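Local atomic coordinates of uncharacterized protein (Aeropyrum pernix, PDB entry 3P1Z), a protein that is of unknown function but probably binds nucleic acid and may cleave introns from tRNA precursors. Residues Glu20-Glu25 against Leu61-Thr66; Ser31-Leu36 against Gly40-Gly45; Arg46-Glu51 against Lys98-Val103; Leu50-Gln55 against Val73-Gly78; Phe90-Lys95 against Gly106-Glu111. One frame throughout, in Å; residues are numbered along the deposited sequence.

Interaction 1: residues Glu20-Glu25 against Leu61-Thr66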
# COMPACT_ATOMS: atom_id res chain seq x y z
N GLU A 20 4.55 28.18 32.66
CA GLU A 20 5.44 27.42 31.80
C GLU A 20 6.35 26.54 32.64
O GLU A 20 7.44 26.96 33.06
CB GLU A 20 6.29 28.30 30.88
CG GLU A 20 6.45 27.75 29.45
CD GLU A 20 7.02 26.32 29.35
OE1 GLU A 20 6.70 25.63 28.35
OE2 GLU A 20 7.78 25.88 30.25
N GLY A 21 5.89 25.33 32.88
CA GLY A 21 6.73 24.35 33.51
C GLY A 21 6.11 23.68 34.71
O GLY A 21 5.17 24.18 35.35
N VAL A 22 6.67 22.51 34.99
CA VAL A 22 6.34 21.74 36.17
C VAL A 22 7.41 22.06 37.19
O VAL A 22 8.60 22.12 36.86
CB VAL A 22 6.34 20.24 35.88
CG1 VAL A 22 6.29 19.44 37.18
CG2 VAL A 22 5.17 19.88 34.98
N PHE A 23 6.97 22.30 38.41
CA PHE A 23 7.88 22.56 39.50
C PHE A 23 7.68 21.57 40.65
O PHE A 23 6.59 21.44 41.20
CB PHE A 23 7.77 24.00 40.01
CG PHE A 23 8.56 24.23 41.25
CD1 PHE A 23 9.83 23.70 41.34
CD2 PHE A 23 8.05 24.95 42.33
CE1 PHE A 23 10.59 23.86 42.49
CE2 PHE A 23 8.81 25.11 43.49
CZ PHE A 23 10.07 24.55 43.57
N VAL A 24 8.77 20.89 40.99
CA VAL A 24 8.75 19.97 42.12
C VAL A 24 8.79 20.73 43.45
O VAL A 24 9.69 21.54 43.69
CB VAL A 24 9.89 18.95 42.02
CG1 VAL A 24 9.87 18.00 43.21
CG2 VAL A 24 9.76 18.16 40.72
N GLU A 25 7.81 20.47 44.30
CA GLU A 25 7.74 21.12 45.60
C GLU A 25 8.16 20.21 46.77
O GLU A 25 8.68 20.69 47.77
CB GLU A 25 6.36 21.74 45.81
CG GLU A 25 5.97 22.74 44.72
CD GLU A 25 4.50 23.16 44.76
OE1 GLU A 25 3.62 22.30 44.58
OE2 GLU A 25 4.23 24.37 44.94
N LEU A 61 4.94 10.75 40.40
CA LEU A 61 4.96 12.19 40.58
C LEU A 61 3.55 12.75 40.66
O LEU A 61 2.76 12.65 39.73
CB LEU A 61 5.74 12.89 39.47
CG LEU A 61 5.65 14.42 39.54
CD1 LEU A 61 6.54 15.02 40.64
CD2 LEU A 61 5.96 15.05 38.19
N CYS A 62 3.22 13.33 41.80
CA CYS A 62 1.89 13.89 41.96
C CYS A 62 1.92 15.33 41.49
O CYS A 62 2.93 16.02 41.63
CB CYS A 62 1.42 13.77 43.41
SG CYS A 62 1.71 12.12 44.13
N MET A 63 0.81 15.77 40.92
CA MET A 63 0.66 17.15 40.51
C MET A 63 -0.44 17.76 41.35
O MET A 63 -1.52 18.05 40.85
CB MET A 63 0.29 17.25 39.03
CG MET A 63 1.37 16.79 38.06
SD MET A 63 2.85 17.82 38.14
CE MET A 63 2.14 19.45 37.91
N GLY A 64 -0.15 17.93 42.64
CA GLY A 64 -1.13 18.41 43.60
C GLY A 64 -1.85 17.23 44.21
O GLY A 64 -1.22 16.35 44.80
N GLU A 65 -3.17 17.21 44.05
CA GLU A 65 -4.00 16.08 44.46
C GLU A 65 -4.30 15.16 43.29
O GLU A 65 -5.06 14.19 43.42
CB GLU A 65 -5.31 16.57 45.10
CG GLU A 65 -5.14 17.00 46.54
CD GLU A 65 -4.40 15.95 47.36
OE1 GLU A 65 -5.01 14.90 47.68
OE2 GLU A 65 -3.22 16.19 47.69
N THR A 66 -3.71 15.47 42.14
CA THR A 66 -3.95 14.69 40.93
C THR A 66 -2.85 13.65 40.73
O THR A 66 -1.66 13.96 40.88
CB THR A 66 -4.05 15.60 39.70
OG1 THR A 66 -5.07 16.58 39.93
CG2 THR A 66 -4.41 14.79 38.47

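Interaction 2: residues Ser31-Leu36 against Gly40-Gly45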
# COMPACT_ATOMS: atom_id res chain seq x y z
N SER A 31 16.45 9.41 46.64
CA SER A 31 17.20 8.79 45.54
C SER A 31 16.52 9.08 44.21
O SER A 31 17.18 9.25 43.18
CB SER A 31 17.32 7.28 45.75
OG SER A 31 16.05 6.68 45.95
N TYR A 32 15.20 9.14 44.25
CA TYR A 32 14.38 9.38 43.07
C TYR A 32 14.67 10.77 42.51
O TYR A 32 15.00 10.92 41.33
CB TYR A 32 12.91 9.21 43.43
CG TYR A 32 11.90 9.64 42.39
CD1 TYR A 32 11.54 8.79 41.35
CD2 TYR A 32 11.27 10.88 42.48
CE1 TYR A 32 10.59 9.18 40.41
CE2 TYR A 32 10.33 11.27 41.55
CZ TYR A 32 9.99 10.42 40.52
OH TYR A 32 9.05 10.82 39.60
N CYS A 33 14.56 11.79 43.35
CA CYS A 33 14.94 13.14 42.94
C CYS A 33 16.40 13.24 42.52
O CYS A 33 16.71 13.76 41.45
CB CYS A 33 14.64 14.15 44.03
SG CYS A 33 12.97 14.78 43.92
N ARG A 34 17.30 12.74 43.36
CA ARG A 34 18.72 12.72 43.02
C ARG A 34 18.92 12.09 41.64
O ARG A 34 19.77 12.54 40.88
CB ARG A 34 19.53 11.97 44.08
CG ARG A 34 19.89 12.83 45.30
CD ARG A 34 21.00 12.19 46.13
NE ARG A 34 20.62 10.85 46.58
CZ ARG A 34 19.73 10.62 47.54
NH1 ARG A 34 19.11 11.64 48.14
NH2 ARG A 34 19.44 9.37 47.88
N ASN A 35 18.15 11.04 41.34
CA ASN A 35 18.20 10.42 40.02
C ASN A 35 17.80 11.43 38.96
O ASN A 35 18.54 11.65 37.99
CB ASN A 35 17.27 9.20 39.94
CG ASN A 35 17.54 8.33 38.71
OD1 ASN A 35 18.70 8.06 38.37
ND2 ASN A 35 16.48 7.88 38.05
N LEU A 36 16.65 12.06 39.17
CA LEU A 36 16.10 13.01 38.20
C LEU A 36 16.96 14.26 38.07
O LEU A 36 16.57 15.21 37.39
CB LEU A 36 14.65 13.38 38.56
CG LEU A 36 13.58 12.30 38.65
CD1 LEU A 36 12.23 12.93 38.97
CD2 LEU A 36 13.48 11.48 37.37
N GLY A 40 19.62 14.78 34.44
CA GLY A 40 19.36 16.13 33.97
C GLY A 40 17.93 16.58 33.72
O GLY A 40 17.70 17.72 33.30
N TYR A 41 16.94 15.72 33.97
CA TYR A 41 15.56 16.12 33.73
C TYR A 41 15.08 17.18 34.73
O TYR A 41 14.43 18.16 34.35
CB TYR A 41 14.63 14.90 33.74
CG TYR A 41 14.79 14.02 32.53
CD1 TYR A 41 14.76 14.56 31.25
CD2 TYR A 41 14.97 12.65 32.65
CE1 TYR A 41 14.91 13.78 30.14
CE2 TYR A 41 15.12 11.85 31.54
CZ TYR A 41 15.09 12.42 30.29
OH TYR A 41 15.23 11.65 29.17
N LEU A 42 15.42 16.97 36.00
CA LEU A 42 15.06 17.89 37.07
C LEU A 42 16.26 18.69 37.55
O LEU A 42 17.21 18.14 38.12
CB LEU A 42 14.45 17.12 38.24
CG LEU A 42 14.33 17.86 39.58
CD1 LEU A 42 13.21 18.87 39.51
CD2 LEU A 42 14.09 16.88 40.71
N ARG A 43 16.24 19.99 37.30
CA ARG A 43 17.34 20.83 37.72
C ARG A 43 16.78 21.97 38.57
O ARG A 43 16.12 22.89 38.07
CB ARG A 43 18.13 21.35 36.52
CG ARG A 43 19.25 22.32 36.85
CD ARG A 43 20.28 21.72 37.82
NE ARG A 43 21.21 22.74 38.32
CZ ARG A 43 22.38 22.49 38.89
NH1 ARG A 43 22.81 21.24 39.03
NH2 ARG A 43 23.14 23.51 39.31
N LYS A 44 17.03 21.88 39.87
CA LYS A 44 16.50 22.84 40.83
C LYS A 44 15.00 22.91 40.77
O LYS A 44 14.42 23.96 40.48
CB LYS A 44 17.08 24.20 40.54
CG LYS A 44 18.47 24.03 40.00
CD LYS A 44 19.44 24.83 40.81
CE LYS A 44 18.81 26.16 41.20
NZ LYS A 44 19.68 26.95 42.14
N GLY A 45 14.38 21.78 41.05
CA GLY A 45 12.94 21.68 41.06
C GLY A 45 12.26 21.74 39.71
O GLY A 45 11.20 21.15 39.53

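Interaction 3: residues Arg46-Glu51 against Lys98-Val103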
# COMPACT_ATOMS: atom_id res chain seq x y z
N ARG A 46 12.86 22.45 38.75
CA ARG A 46 12.28 22.53 37.41
C ARG A 46 12.39 21.20 36.68
O ARG A 46 13.50 20.74 36.37
CB ARG A 46 12.98 23.60 36.59
CG ARG A 46 13.32 24.85 37.38
CD ARG A 46 13.91 25.91 36.46
NE ARG A 46 12.93 26.36 35.46
CZ ARG A 46 12.74 25.77 34.28
NH1 ARG A 46 11.82 26.26 33.45
NH2 ARG A 46 13.45 24.71 33.94
N LEU A 47 11.23 20.59 36.42
CA LEU A 47 11.16 19.35 35.64
C LEU A 47 10.80 19.66 34.18
O LEU A 47 9.95 20.52 33.88
CB LEU A 47 10.14 18.37 36.23
CG LEU A 47 10.31 16.90 35.85
CD1 LEU A 47 11.71 16.43 36.19
CD2 LEU A 47 9.27 16.00 36.52
N GLU A 48 11.47 18.94 33.29
CA GLU A 48 11.19 19.02 31.86
C GLU A 48 9.86 18.35 31.54
O GLU A 48 9.70 17.15 31.79
CB GLU A 48 12.31 18.35 31.08
CG GLU A 48 13.69 18.87 31.43
CD GLU A 48 14.72 18.49 30.38
OE1 GLU A 48 14.34 17.80 29.40
OE2 GLU A 48 15.89 18.90 30.53
N PRO A 49 8.93 19.12 30.96
CA PRO A 49 7.51 18.85 30.73
C PRO A 49 7.18 17.42 30.33
O PRO A 49 6.17 16.88 30.78
CB PRO A 49 7.16 19.81 29.59
CG PRO A 49 8.07 20.94 29.76
CD PRO A 49 9.36 20.35 30.28
N LEU A 50 8.00 16.81 29.49
CA LEU A 50 7.71 15.44 29.10
C LEU A 50 8.11 14.53 30.23
O LEU A 50 7.36 13.64 30.61
CB LEU A 50 8.42 15.07 27.79
CG LEU A 50 7.99 15.88 26.55
CD1 LEU A 50 9.08 15.85 25.50
CD2 LEU A 50 6.65 15.43 25.96
N GLU A 51 9.29 14.76 30.80
CA GLU A 51 9.70 13.94 31.93
C GLU A 51 8.64 14.02 33.04
O GLU A 51 8.44 13.08 33.80
CB GLU A 51 11.07 14.36 32.44
CG GLU A 51 11.72 13.30 33.29
CD GLU A 51 11.75 11.95 32.61
OE1 GLU A 51 11.83 11.91 31.37
OE2 GLU A 51 11.70 10.92 33.32
N LYS A 98 16.92 8.03 27.77
CA LYS A 98 16.65 9.31 28.37
C LYS A 98 16.67 10.36 27.27
O LYS A 98 17.71 10.97 27.01
CB LYS A 98 17.67 9.59 29.46
CG LYS A 98 17.85 8.39 30.39
CD LYS A 98 19.29 8.21 30.81
CE LYS A 98 20.09 7.49 29.72
NZ LYS A 98 21.34 6.88 30.26
N PRO A 99 15.52 10.57 26.60
CA PRO A 99 15.37 11.50 25.48
C PRO A 99 15.23 12.97 25.90
O PRO A 99 14.78 13.29 27.01
CB PRO A 99 14.05 11.06 24.82
CG PRO A 99 13.56 9.87 25.60
CD PRO A 99 14.25 9.89 26.91
N LEU A 100 15.61 13.86 24.99
CA LEU A 100 15.35 15.28 25.12
C LEU A 100 14.66 15.76 23.84
O LEU A 100 14.57 15.03 22.84
CB LEU A 100 16.65 16.04 25.35
CG LEU A 100 17.48 15.51 26.54
CD1 LEU A 100 18.88 16.11 26.56
CD2 LEU A 100 16.78 15.73 27.88
N VAL A 101 14.17 16.99 23.88
CA VAL A 101 13.58 17.60 22.70
C VAL A 101 14.67 18.01 21.71
O VAL A 101 15.51 18.87 22.00
CB VAL A 101 12.71 18.81 23.07
CG1 VAL A 101 11.99 19.34 21.84
CG2 VAL A 101 11.71 18.43 24.16
N GLY A 102 14.66 17.38 20.53
CA GLY A 102 15.51 17.78 19.44
C GLY A 102 15.14 19.18 19.00
O GLY A 102 14.05 19.66 19.29
N VAL A 103 16.06 19.83 18.30
CA VAL A 103 15.94 21.23 17.93
C VAL A 103 14.97 21.44 16.78
O VAL A 103 14.62 22.57 16.46
CB VAL A 103 17.31 21.79 17.53
CG1 VAL A 103 18.25 21.77 18.72
CG2 VAL A 103 17.90 20.97 16.37

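Interaction 4: residues Leu50-Gln55 against Val73-Gly78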
# COMPACT_ATOMS: atom_id res chain seq x y z
N LEU A 50 8.00 16.81 29.49
CA LEU A 50 7.71 15.44 29.10
C LEU A 50 8.11 14.53 30.23
O LEU A 50 7.36 13.64 30.61
CB LEU A 50 8.42 15.07 27.79
CG LEU A 50 7.99 15.88 26.55
CD1 LEU A 50 9.08 15.85 25.50
CD2 LEU A 50 6.65 15.43 25.96
N GLU A 51 9.29 14.76 30.80
CA GLU A 51 9.70 13.94 31.93
C GLU A 51 8.64 14.02 33.04
O GLU A 51 8.44 13.08 33.80
CB GLU A 51 11.07 14.36 32.44
CG GLU A 51 11.72 13.30 33.29
CD GLU A 51 11.75 11.95 32.61
OE1 GLU A 51 11.83 11.91 31.37
OE2 GLU A 51 11.70 10.92 33.32
N ALA A 52 7.95 15.15 33.07
CA ALA A 52 6.97 15.47 34.10
C ALA A 52 5.66 14.77 33.83
O ALA A 52 4.97 14.31 34.75
CB ALA A 52 6.77 16.97 34.17
N ALA A 53 5.30 14.72 32.56
CA ALA A 53 4.14 13.95 32.13
C ALA A 53 4.45 12.47 32.34
O ALA A 53 3.57 11.70 32.73
CB ALA A 53 3.81 14.22 30.67
N TYR A 54 5.70 12.08 32.10
CA TYR A 54 6.08 10.67 32.21
C TYR A 54 5.96 10.19 33.63
O TYR A 54 5.21 9.26 33.92
CB TYR A 54 7.51 10.43 31.75
CG TYR A 54 7.96 9.00 32.01
CD1 TYR A 54 7.11 7.94 31.77
CD2 TYR A 54 9.24 8.72 32.49
CE1 TYR A 54 7.51 6.64 32.00
CE2 TYR A 54 9.65 7.42 32.72
CZ TYR A 54 8.78 6.38 32.46
OH TYR A 54 9.18 5.08 32.68
N GLN A 55 6.73 10.83 34.51
CA GLN A 55 6.79 10.39 35.90
C GLN A 55 5.39 10.44 36.54
O GLN A 55 5.08 9.67 37.44
CB GLN A 55 7.86 11.18 36.68
CG GLN A 55 9.30 10.93 36.19
CD GLN A 55 9.93 9.64 36.73
OE1 GLN A 55 9.25 8.82 37.35
NE2 GLN A 55 11.22 9.47 36.50
N VAL A 73 -2.10 13.81 31.60
CA VAL A 73 -2.96 14.60 30.75
C VAL A 73 -2.92 16.07 31.15
O VAL A 73 -3.13 16.94 30.32
CB VAL A 73 -4.42 14.09 30.81
CG1 VAL A 73 -5.38 15.09 30.16
CG2 VAL A 73 -4.50 12.73 30.14
N GLU A 74 -2.62 16.34 32.42
CA GLU A 74 -2.68 17.70 32.95
C GLU A 74 -1.50 18.52 32.47
O GLU A 74 -1.66 19.60 31.90
CB GLU A 74 -2.74 17.71 34.48
CG GLU A 74 -3.25 19.02 35.07
CD GLU A 74 -3.14 19.06 36.59
OE1 GLU A 74 -3.62 18.11 37.25
OE2 GLU A 74 -2.57 20.05 37.11
N VAL A 75 -0.31 18.00 32.74
CA VAL A 75 0.89 18.60 32.22
C VAL A 75 0.76 18.69 30.70
O VAL A 75 0.94 19.76 30.11
CB VAL A 75 2.12 17.77 32.64
CG1 VAL A 75 3.40 18.31 32.03
CG2 VAL A 75 2.22 17.73 34.17
N ILE A 76 0.41 17.57 30.08
CA ILE A 76 0.36 17.47 28.62
C ILE A 76 -0.52 18.53 27.96
O ILE A 76 -0.06 19.30 27.12
CB ILE A 76 -0.15 16.10 28.16
CG1 ILE A 76 0.95 15.06 28.29
CG2 ILE A 76 -0.64 16.18 26.73
CD1 ILE A 76 0.51 13.67 27.88
N ALA A 77 -1.79 18.55 28.33
CA ALA A 77 -2.68 19.58 27.83
C ALA A 77 -2.13 20.92 28.28
O ALA A 77 -1.91 21.82 27.46
CB ALA A 77 -4.09 19.37 28.36
N GLY A 78 -1.87 21.04 29.57
CA GLY A 78 -1.57 22.32 30.19
C GLY A 78 -0.47 23.07 29.48
O GLY A 78 -0.64 24.26 29.14

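Interaction 5: residues Phe90-Lys95 against Gly106-Glu111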
# COMPACT_ATOMS: atom_id res chain seq x y z
N PHE A 90 7.43 8.22 26.44
CA PHE A 90 7.19 7.26 27.51
C PHE A 90 7.79 5.92 27.12
O PHE A 90 8.57 5.34 27.88
CB PHE A 90 5.70 7.06 27.78
CG PHE A 90 5.01 8.28 28.29
CD1 PHE A 90 5.73 9.39 28.70
CD2 PHE A 90 3.63 8.32 28.39
CE1 PHE A 90 5.08 10.52 29.16
CE2 PHE A 90 2.98 9.43 28.86
CZ PHE A 90 3.70 10.54 29.25
N ASP A 91 7.40 5.44 25.94
CA ASP A 91 7.91 4.20 25.38
C ASP A 91 9.42 4.20 25.51
O ASP A 91 10.01 3.26 26.04
CB ASP A 91 7.50 4.09 23.91
CG ASP A 91 7.61 2.66 23.37
OD1 ASP A 91 6.77 1.81 23.74
OD2 ASP A 91 8.52 2.40 22.56
N LEU A 92 10.04 5.28 25.03
CA LEU A 92 11.49 5.39 25.08
C LEU A 92 12.05 5.44 26.50
O LEU A 92 13.09 4.84 26.79
CB LEU A 92 11.97 6.59 24.25
CG LEU A 92 11.84 6.46 22.71
CD1 LEU A 92 12.20 7.79 22.03
CD2 LEU A 92 12.66 5.28 22.14
N ARG A 93 11.36 6.15 27.39
CA ARG A 93 11.76 6.13 28.80
C ARG A 93 11.63 4.71 29.33
O ARG A 93 12.56 4.18 29.94
CB ARG A 93 10.92 7.10 29.63
CG ARG A 93 11.10 8.57 29.27
CD ARG A 93 12.48 9.13 29.65
NE ARG A 93 12.64 9.36 31.08
CZ ARG A 93 13.50 8.70 31.86
NH1 ARG A 93 14.28 7.75 31.36
NH2 ARG A 93 13.57 8.99 33.15
N ARG A 94 10.50 4.07 29.08
CA ARG A 94 10.30 2.71 29.57
C ARG A 94 11.38 1.73 29.10
O ARG A 94 11.72 0.79 29.83
CB ARG A 94 8.90 2.19 29.23
CG ARG A 94 7.75 3.14 29.61
CD ARG A 94 6.42 2.40 29.72
NE ARG A 94 5.26 3.28 29.55
CZ ARG A 94 3.99 2.86 29.54
NH1 ARG A 94 3.71 1.57 29.70
NH2 ARG A 94 3.00 3.73 29.36
N LYS A 95 11.91 1.95 27.90
CA LYS A 95 12.92 1.07 27.30
C LYS A 95 14.34 1.28 27.87
O LYS A 95 15.23 0.46 27.64
CB LYS A 95 12.94 1.20 25.76
CG LYS A 95 11.68 0.70 25.02
CD LYS A 95 11.88 0.67 23.49
CE LYS A 95 10.57 0.61 22.71
NZ LYS A 95 9.62 -0.48 23.08
N GLY A 106 8.96 18.31 16.01
CA GLY A 106 8.53 16.93 16.03
C GLY A 106 9.61 15.89 16.25
O GLY A 106 9.45 14.73 15.87
N THR A 107 10.72 16.29 16.87
CA THR A 107 11.82 15.36 17.05
C THR A 107 12.30 15.23 18.50
O THR A 107 12.19 16.15 19.32
CB THR A 107 13.00 15.69 16.13
OG1 THR A 107 13.64 16.90 16.56
CG2 THR A 107 12.51 15.86 14.70
N LEU A 108 12.83 14.05 18.79
CA LEU A 108 13.25 13.65 20.11
C LEU A 108 14.67 13.17 19.93
O LEU A 108 14.97 12.45 18.98
CB LEU A 108 12.36 12.50 20.60
CG LEU A 108 10.94 12.77 21.12
CD1 LEU A 108 10.29 11.48 21.63
CD2 LEU A 108 10.98 13.81 22.24
N VAL A 109 15.56 13.54 20.84
CA VAL A 109 16.95 13.12 20.69
C VAL A 109 17.47 12.33 21.88
O VAL A 109 17.29 12.75 23.03
CB VAL A 109 17.88 14.31 20.41
CG1 VAL A 109 19.25 13.81 20.03
CG2 VAL A 109 17.30 15.16 19.31
N TYR A 110 18.14 11.21 21.61
CA TYR A 110 18.62 10.33 22.68
C TYR A 110 19.89 9.53 22.36
O TYR A 110 20.04 9.00 21.25
CB TYR A 110 17.50 9.38 23.14
CG TYR A 110 17.39 8.07 22.38
CD1 TYR A 110 18.21 6.99 22.69
CD2 TYR A 110 16.43 7.89 21.39
CE1 TYR A 110 18.10 5.79 22.01
CE2 TYR A 110 16.32 6.68 20.70
CZ TYR A 110 17.15 5.63 21.02
OH TYR A 110 17.05 4.42 20.36
N GLU A 111 20.79 9.42 23.33
CA GLU A 111 22.08 8.77 23.10
C GLU A 111 22.11 7.37 23.70
O GLU A 111 21.50 7.11 24.73
CB GLU A 111 23.19 9.65 23.65
CG GLU A 111 22.79 11.12 23.61
CD GLU A 111 23.95 12.08 23.43
OE1 GLU A 111 23.74 13.15 22.81
OE2 GLU A 111 25.06 11.77 23.91

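Interaction 1: residues Glu20-Glu25 against Leu61-Thr66
Val22 and Met63 meet in the interior of the N-terminal alpha/beta domain, where strand 21-26 of an antiparallel sheet is backed by the loop that joins helices 49-57 and 68-79. The packed part is small and wholly apolar. Val22 directs its side chain at the loop, with CG1 anti to the backbone N (chi1 168°), and this branch touches the sulfur of Met63, Val22 CG1 to Met63 SD being 3.9 Å. Met63 does not set out toward the strand, but bends at both chi2 and chi3 bring its thioether round to the valine. Ala15 of strand 14-18, the neighbouring strand of the sheet, and Val75 of helix 68-79 both touch Val22 and Met63, so the pair lies between sheet and helix.

The loose side is the outer turn of the loop. Gly64 and Glu65 are exposed, and the carboxylate of Glu65 is hydrogen-bonded to the backbone N of Glu7; Glu25, at the far end of the strand segment, turns to Arg16 in a salt bridge. Cys62 ties the loop to Cys11 by a disulfide. A looser apolar contact extends the packing along the strand: Val24 CG2 lies 4.5 Å from Leu61 CD1.

Interaction 2: residues Ser31-Leu36 against Gly40-Gly45
Leu36 and Leu42 are joined twice, once through the backbone and once through their side chains. The amide of Leu42 donates a hydrogen bond to the carbonyl O of Leu36. Beside this bond the two beta carbons pack together, Leu36 CB to Leu42 CB measuring 3.8 Å. Leu42 has CG anti to its own N (chi1 165°), a setting that carries CD2 back over the helix, where it lies 4.0 Å from Cys33 SG.

Around this first shell, a disulfide from Cys33 to Cys27 ties the helix to the chain ahead of it, and near the helix start Asp29 OD1 accepts a hydrogen bond from Tyr32 N and is also hydrogen-bonded to Ser31 OG. Leu47 of the adjacent strand packs on Leu42, while Gln55 of helix 49-57 touches Leu36. Tyr41 begins toward the helix from its CB, but its ring leads elsewhere, and its hydroxyl is hydrogen-bonded to Pro99 O. Gly40, with positive phi (84°), is the first residue to leave the helical conformation. The arrangement is a tight helix-to-strand connection, delivering helix 30-38 into edge strand 42-43 of the N-terminal antiparallel sheet.

Interaction 3: residues Arg46-Glu51 against Lys98-Val103
Glu48 meets Leu100 and Leu50 meets Val101, at the place where strand 46-47 gives way to helix 49-57. The strand belongs to the N-terminal sheet, where Leu47 is hydrogen-bonded through its backbone to Val22. Glu48 then occupies the N-cap position of the helix and turns its side chain toward Leu100. Its chain runs extended beyond CG, and the carboxylate reaches a methyl group: Glu48 OE1 lies 3.5 Å from Leu100 CD2. This is a van der Waals approach of an oxygen to an apolar branch, at the partly exposed margin of the contact, and the two side chains meet at a slant.

After Pro49, Leu50 supplies the apolar part. Its CG stands anti to the carbonyl carbon (chi1 -63°), and CD1 comes against one branch of Val101, with Leu50 CD1 to Val101 CG2 at 3.9 Å. The two side chains run roughly at right angles, so methyl meets methyl rather than one chain lying along the other. Leu50 is buried, covered also by Leu81 and Tyr89, whereas its partner Val101 is exposed.

Glu51, next along the helix, does not touch segment 98-103; its carboxylate makes a salt bridge with Arg93 and a hydrogen bond with Tyr89 OH, both of helix 83-95. The backbone of Leu100 in turn pairs with Val109. The contact is thus a junction between the N-terminal and C-terminal domains, where the N-terminus of helix 49-57 meets edge strand 100-101 of the mixed sheet, consistent with the fold of the tRNA-intron endonuclease family.

Interaction 4: residues Leu50-Gln55 against Val73-Gly78
Ala53 and Val75 mark the closest backbone approach of two nearly antiparallel helices, whose segments 50-55 and 73-78 have axes 8.5 Å apart at an angle of 154° between their N-to-C directions. The contacts between them are apolar. Ala53 CB meets Ile76 CG1 at 3.8 Å; that branch of the isoleucine is anti to the carbonyl carbon (chi1 -78°), which brings it toward the alanine although the side chain sets out to one side of the partner helix. Val75 points at the partner helix and uses CG1 twice, 4.2 Å from Ala52 CB and 4.1 Å from Ala53 N, so one methyl group rests against the backbone where the two alanines join.

Polar interactions face elsewhere: on helix 68-79, Glu74 forms a weak hydrogen bond with Thr66, in the loop ahead of that helix.

Packing on other parts completes the surroundings: Val22 of strand 21-26 touches both Ala52 and Val75, and Ile76 also meets an apolar side chain of another subunit. With alanine methyls on one side and branched side chains on the other, the interface implies an association of two helices through shape and apolar burial, without a polar bond between these segments.

Interaction 5: residues Phe90-Lys95 against Gly106-Glu111
Leu92 spreads its two methyl branches over the sheet, CD1 going to Leu108 and CD2 to Tyr110. Leu92 CD1 lies 4.2 Å from Leu108 CD1, the two leucines meeting at a slant through their outermost methyls. The second branch approaches the tyrosine ring obliquely, with Leu92 CD2 at 4.2 Å from Tyr110 CE2, and there the side chains run roughly at right angles. Leu108 and Tyr110 are alternate residues of strand 107-112, so both project toward the helix while Val109 between them points away. The ring of Tyr110 also meets that of Tyr117 on the next strand, the planes about 15° apart.

Around this apolar centre, Tyr160 of strand 158-166 packs on Leu92, and apolar and aromatic side chains of another subunit touch Leu92 and Tyr110 respectively, so the contact borders on a subunit interface. Arg93, the neighbour of Leu92, is hydrogen-bonded through NH1 to the carbonyl O of Arg97, just beyond the helix. Helix 83-95 thus lies against the mixed sheet of the C-terminal domain, an alpha/beta packing consistent with the nuclease-like catalytic fold of the tRNA intron endonucleases.

Overall arrangement
Interactions 1, 2 and 4 belong to the N-terminal domain, interaction 5 to the C-terminal one, and interaction 3 joins the two. Interactions 1 and 4 have centres about 9 Å apart and alternate along the chain; interactions 1 and 2 share the antiparallel sheet, with centres about 13 Å apart. Interaction 2 closes before 3 and 4 open, and 4 closes before 5 opens. Helix 49-57 serves both interactions 3 and 4. Interactions 3 and 5 also alternate, with centres about 9 Å apart, and meet on neighbouring strands 100-101 and 107-112. Interactions 1 and 5 do not touch, their nearest atoms lying about 10 Å apart. Polar links between interactions 2 and 3, and 3 and 5, further join the domains.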